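Local coordinates for Alpha/beta hydrolase fold protein (Sphaerobacter thermophilus, PDB 3R0V) that probably acts as a hydrolase of the alpha/beta hydrolase family, its natural substrate not established, and binds D-malate in the crystal, at residues 46-50 with 256-261; 209-215 with 234-240. One frame throughout, in Å; residues are numbered along the deposited sequence.

Interaction 1 of 2, residues 46-50 with 256-261; sequences LAPHF and LVEFFT
F50 and F260 form a T-shaped pair: the edge of the F260 ring points at the F50 face, with the planes at 88° and the centroids 5.9 Å apart. F50 CZ also drives against F260 CB at 3.5 Å and meets the T261 methyl, CG2, at 3.6 Å. A second aromatic contact is CH-pi: V257 CG2 sits 4.1 Å from the centroid of the H49 ring, over its face. This methyl lies anti to the V257 carbonyl carbon (CG1 being anti to N, chi1 169°), which also sets it 4.0 Å from F50 CE2. The purely aliphatic part is lighter, with the CD1 methyls of L46 and L256 meeting at 4.1 Å. Polar groups play little part: H49 ND1 is buried here without a partner, while T261 OG1 and T261 N both bond V257 O, reaching it from opposite faces of its carbonyl plane. An alanine in place of F50 would probably leave the F260 edge without its mate and open a gap beside V257 and T261. The turn after helix 40-46 thus packs on the C-terminal end of helix 249-260, while V26 and F90 of strands 25-29 and 89-94 also touch F50.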
# COMPACT_ATOMS: atom_id res chain seq x y z
N LEU A 46 2.00 17.00 -4.21
CA LEU A 46 1.30 17.33 -2.97
C LEU A 46 2.05 18.38 -2.14
O LEU A 46 1.46 19.08 -1.32
CB LEU A 46 1.09 16.07 -2.12
CG LEU A 46 0.17 15.01 -2.71
CD1 LEU A 46 0.17 13.78 -1.82
CD2 LEU A 46 -1.26 15.54 -2.88
N ALA A 47 3.36 18.49 -2.37
CA ALA A 47 4.21 19.31 -1.52
C ALA A 47 3.82 20.80 -1.40
O ALA A 47 4.07 21.41 -0.36
CB ALA A 47 5.67 19.16 -1.94
N PRO A 48 3.23 21.38 -2.45
CA PRO A 48 2.75 22.77 -2.33
C PRO A 48 1.64 22.92 -1.29
O PRO A 48 1.41 24.03 -0.81
CB PRO A 48 2.21 23.08 -3.73
CG PRO A 48 3.01 22.20 -4.63
CD PRO A 48 3.18 20.92 -3.85
N HIS A 49 0.96 21.82 -0.95
CA HIS A 49 -0.19 21.85 -0.06
C HIS A 49 0.04 21.21 1.30
O HIS A 49 -0.57 21.61 2.30
CB HIS A 49 -1.38 21.16 -0.74
CG HIS A 49 -1.79 21.79 -2.03
ND1 HIS A 49 -1.40 21.30 -3.26
CD2 HIS A 49 -2.54 22.89 -2.28
CE1 HIS A 49 -1.90 22.06 -4.21
NE2 HIS A 49 -2.59 23.03 -3.65
N PHE A 50 0.94 20.23 1.35
CA PHE A 50 1.13 19.42 2.54
C PHE A 50 2.61 19.17 2.80
O PHE A 50 3.41 19.19 1.87
CB PHE A 50 0.44 18.07 2.37
CG PHE A 50 -1.01 18.18 2.04
CD1 PHE A 50 -1.91 18.61 3.00
CD2 PHE A 50 -1.48 17.89 0.77
CE1 PHE A 50 -3.25 18.74 2.70
CE2 PHE A 50 -2.82 18.01 0.47
CZ PHE A 50 -3.71 18.44 1.44
N LEU A 256 -6.91 14.03 -3.70
CA LEU A 256 -6.36 14.05 -2.35
C LEU A 256 -6.37 15.44 -1.75
O LEU A 256 -6.68 15.60 -0.58
CB LEU A 256 -4.93 13.50 -2.34
CG LEU A 256 -4.78 12.01 -2.59
CD1 LEU A 256 -3.31 11.66 -2.47
CD2 LEU A 256 -5.60 11.19 -1.61
N VAL A 257 -6.01 16.45 -2.54
CA VAL A 257 -6.00 17.81 -2.02
C VAL A 257 -7.40 18.20 -1.56
O VAL A 257 -7.56 18.74 -0.48
CB VAL A 257 -5.50 18.82 -3.06
CG1 VAL A 257 -5.77 20.25 -2.60
CG2 VAL A 257 -4.01 18.60 -3.33
N GLU A 258 -8.41 17.90 -2.38
CA GLU A 258 -9.79 18.22 -2.03
C GLU A 258 -10.23 17.49 -0.77
O GLU A 258 -10.83 18.07 0.13
CB GLU A 258 -10.72 17.86 -3.19
CG GLU A 258 -12.12 18.46 -3.10
CD GLU A 258 -13.03 17.75 -2.11
OE1 GLU A 258 -12.90 16.52 -1.94
OE2 GLU A 258 -13.88 18.43 -1.49
N PHE A 259 -9.92 16.19 -0.69
CA PHE A 259 -10.37 15.38 0.43
C PHE A 259 -9.68 15.75 1.74
O PHE A 259 -10.30 15.78 2.81
CB PHE A 259 -10.15 13.90 0.11
CG PHE A 259 -10.32 12.99 1.29
CD1 PHE A 259 -11.57 12.77 1.85
CD2 PHE A 259 -9.22 12.34 1.84
CE1 PHE A 259 -11.71 11.92 2.95
CE2 PHE A 259 -9.36 11.50 2.92
CZ PHE A 259 -10.60 11.30 3.48
N PHE A 260 -8.39 16.06 1.67
CA PHE A 260 -7.61 16.35 2.87
C PHE A 260 -7.83 17.77 3.40
O PHE A 260 -7.65 18.03 4.58
CB PHE A 260 -6.11 16.12 2.61
CG PHE A 260 -5.70 14.66 2.61
CD1 PHE A 260 -6.40 13.71 3.34
CD2 PHE A 260 -4.60 14.25 1.89
CE1 PHE A 260 -5.99 12.38 3.35
CE2 PHE A 260 -4.20 12.92 1.89
CZ PHE A 260 -4.90 11.99 2.62
N THR A 261 -8.22 18.69 2.52
CA THR A 261 -8.44 20.07 2.93
C THR A 261 -9.92 20.36 3.14
O THR A 261 -10.28 21.25 3.91
CB THR A 261 -7.87 21.07 1.92
OG1 THR A 261 -8.66 21.05 0.73
CG2 THR A 261 -6.43 20.72 1.57

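Interaction 2 of 2, residues 209-215 with 234-240; sequences TLVMDGG and NARYVTL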
# COMPACT_ATOMS: atom_id res chain seq x y z
N THR A 209 -12.82 9.00 5.47
CA THR A 209 -12.09 8.05 4.64
C THR A 209 -12.49 8.19 3.18
O THR A 209 -13.64 8.47 2.85
CB THR A 209 -12.33 6.60 5.13
OG1 THR A 209 -11.83 6.47 6.46
CG2 THR A 209 -11.59 5.58 4.25
N LEU A 210 -11.50 8.00 2.31
CA LEU A 210 -11.70 8.06 0.86
C LEU A 210 -11.15 6.78 0.25
O LEU A 210 -10.00 6.43 0.48
CB LEU A 210 -10.96 9.26 0.30
CG LEU A 210 -10.80 9.34 -1.21
CD1 LEU A 210 -12.16 9.41 -1.84
CD2 LEU A 210 -9.96 10.54 -1.59
N VAL A 211 -11.99 6.07 -0.51
CA VAL A 211 -11.59 4.83 -1.15
C VAL A 211 -11.59 5.08 -2.65
O VAL A 211 -12.61 5.51 -3.20
CB VAL A 211 -12.57 3.70 -0.84
CG1 VAL A 211 -12.06 2.40 -1.47
CG2 VAL A 211 -12.74 3.53 0.66
N MSE A 212 -10.47 4.84 -3.30
CA MSE A 212 -10.34 5.15 -4.73
C MSE A 212 -10.01 3.92 -5.53
O MSE A 212 -9.29 3.04 -5.07
CB MSE A 212 -9.22 6.16 -4.97
CG MSE A 212 -9.58 7.61 -4.67
SE MSE A 212 -7.98 8.70 -4.54
CE MSE A 212 -7.41 7.91 -2.95
N ASP A 213 -10.53 3.87 -6.75
CA ASP A 213 -10.04 2.94 -7.75
C ASP A 213 -9.81 3.70 -9.04
O ASP A 213 -10.05 4.91 -9.10
CB ASP A 213 -10.95 1.71 -7.92
CG ASP A 213 -12.36 2.05 -8.34
OD1 ASP A 213 -12.65 3.23 -8.66
OD2 ASP A 213 -13.21 1.12 -8.37
N GLY A 214 -9.29 3.01 -10.04
CA GLY A 214 -8.88 3.64 -11.28
C GLY A 214 -9.71 3.17 -12.45
O GLY A 214 -10.47 2.20 -12.34
N GLY A 215 -9.58 3.86 -13.57
CA GLY A 215 -10.36 3.55 -14.75
C GLY A 215 -10.08 2.20 -15.38
O GLY A 215 -10.88 1.74 -16.20
N ASN A 234 -17.80 6.61 7.58
CA ASN A 234 -17.65 7.92 6.99
C ASN A 234 -16.74 7.88 5.78
O ASN A 234 -15.70 8.55 5.74
CB ASN A 234 -17.16 8.92 8.05
CG ASN A 234 -18.05 8.92 9.29
OD1 ASN A 234 -19.27 9.11 9.19
ND2 ASN A 234 -17.45 8.67 10.45
N ALA A 235 -17.15 7.11 4.78
CA ALA A 235 -16.30 6.88 3.61
C ALA A 235 -16.98 7.22 2.30
O ALA A 235 -18.17 6.97 2.12
CB ALA A 235 -15.83 5.45 3.57
N ARG A 236 -16.21 7.77 1.39
CA ARG A 236 -16.69 7.97 0.02
C ARG A 236 -15.87 7.14 -0.95
O ARG A 236 -14.74 6.73 -0.65
CB ARG A 236 -16.60 9.43 -0.37
CG ARG A 236 -17.59 10.32 0.35
CD ARG A 236 -17.50 11.73 -0.20
NE ARG A 236 -18.34 12.67 0.54
CZ ARG A 236 -18.41 13.97 0.25
NH1 ARG A 236 -17.71 14.46 -0.77
NH2 ARG A 236 -19.19 14.77 0.96
N TYR A 237 -16.44 6.91 -2.12
CA TYR A 237 -15.86 6.05 -3.14
C TYR A 237 -15.69 6.85 -4.42
O TYR A 237 -16.67 7.33 -5.00
CB TYR A 237 -16.80 4.85 -3.35
CG TYR A 237 -16.50 3.96 -4.53
CD1 TYR A 237 -15.20 3.78 -5.01
CD2 TYR A 237 -17.53 3.29 -5.18
CE1 TYR A 237 -14.96 2.95 -6.11
CE2 TYR A 237 -17.30 2.47 -6.26
CZ TYR A 237 -16.01 2.30 -6.72
OH TYR A 237 -15.80 1.47 -7.81
N VAL A 238 -14.45 7.01 -4.87
CA VAL A 238 -14.15 7.77 -6.08
C VAL A 238 -13.46 6.89 -7.10
O VAL A 238 -12.53 6.14 -6.77
CB VAL A 238 -13.24 8.99 -5.78
CG1 VAL A 238 -12.83 9.71 -7.06
CG2 VAL A 238 -13.92 9.94 -4.82
N THR A 239 -13.91 6.96 -8.35
CA THR A 239 -13.19 6.33 -9.45
C THR A 239 -12.41 7.41 -10.19
O THR A 239 -12.98 8.39 -10.67
CB THR A 239 -14.13 5.62 -10.45
OG1 THR A 239 -14.88 4.62 -9.75
CG2 THR A 239 -13.35 4.99 -11.59
N LEU A 240 -11.09 7.24 -10.27
CA LEU A 240 -10.23 8.24 -10.88
C LEU A 240 -10.39 8.30 -12.39
O LEU A 240 -10.93 7.36 -12.99
CB LEU A 240 -8.78 7.99 -10.51
CG LEU A 240 -8.48 7.98 -9.02
CD1 LEU A 240 -6.98 7.71 -8.85
CD2 LEU A 240 -8.87 9.29 -8.35
O HOH W 1 -14.80 2.01 -10.68
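The Y237 ring meets strand 209-213 through its edge, where V211 O and the D213 carboxylate carbon lie in its plane. A225 and A229 of helix 219-231 also touch this side chain. The carboxylate is turned 66° from the ring, and Y237 OH donates to D213 OD2 (2.7 Å) on the syn side, 28° out of the carboxylate plane. D213 holds CG between its backbone N and carbonyl carbon (chi1 60°), which brings the carboxylate over to the neighbouring strand. A water donates to both D213 OD2 and T239 OG1, tying the strand ends together.

The backbones pair in parallel register through six hydrogen bonds. V211 sits at the middle of this ladder, its N bonded to R236 O at 2.8 Å and its O accepting from V238 N at 2.9 Å. At the far end L240 N bonds D213 O at 2.8 Å.

On the face bearing L210, M212 and V238 the side-chain contacts between the strands are apolar. L210 CD1 presses on V238 CG2 at 3.5 Å, and the selenium of M212, a selenomethionine, lies 4.0 Å from L240 CD2.

The two strands and helix 219-231 make a beta-alpha-beta crossover at the margin of the main sheet. That helix covers the V211 and Y237 face and helix 249-260 the L210 side, while strand 111-117 continues the sheet beyond 209-213.

Helix 249-260, which follows strand 235-239 in the chain, supplies one side of interaction 1 and packs over one face of interaction 2. Interaction 1 uses the end of the helix, where buried F50 and F260 give way to exposed H49 and T261; its cross-segment chemistry is aromatic and aliphatic side-chain packing. Interaction 2 is mainly backbone hydrogen bonding, with a polar side-chain cluster at one end; strand 209-213 is buried, whereas strand 235-239 is the outermost of the sheet and partly exposed. Their centres are about 16 Å apart, yet they touch: F259 CZ lies 3.6 Å from L210 N, and L256 CD2 lies 4.0 Å from M212 CE. The same helix therefore packs against both the turn at 46-50 and strand 209-213, next to the edge strand.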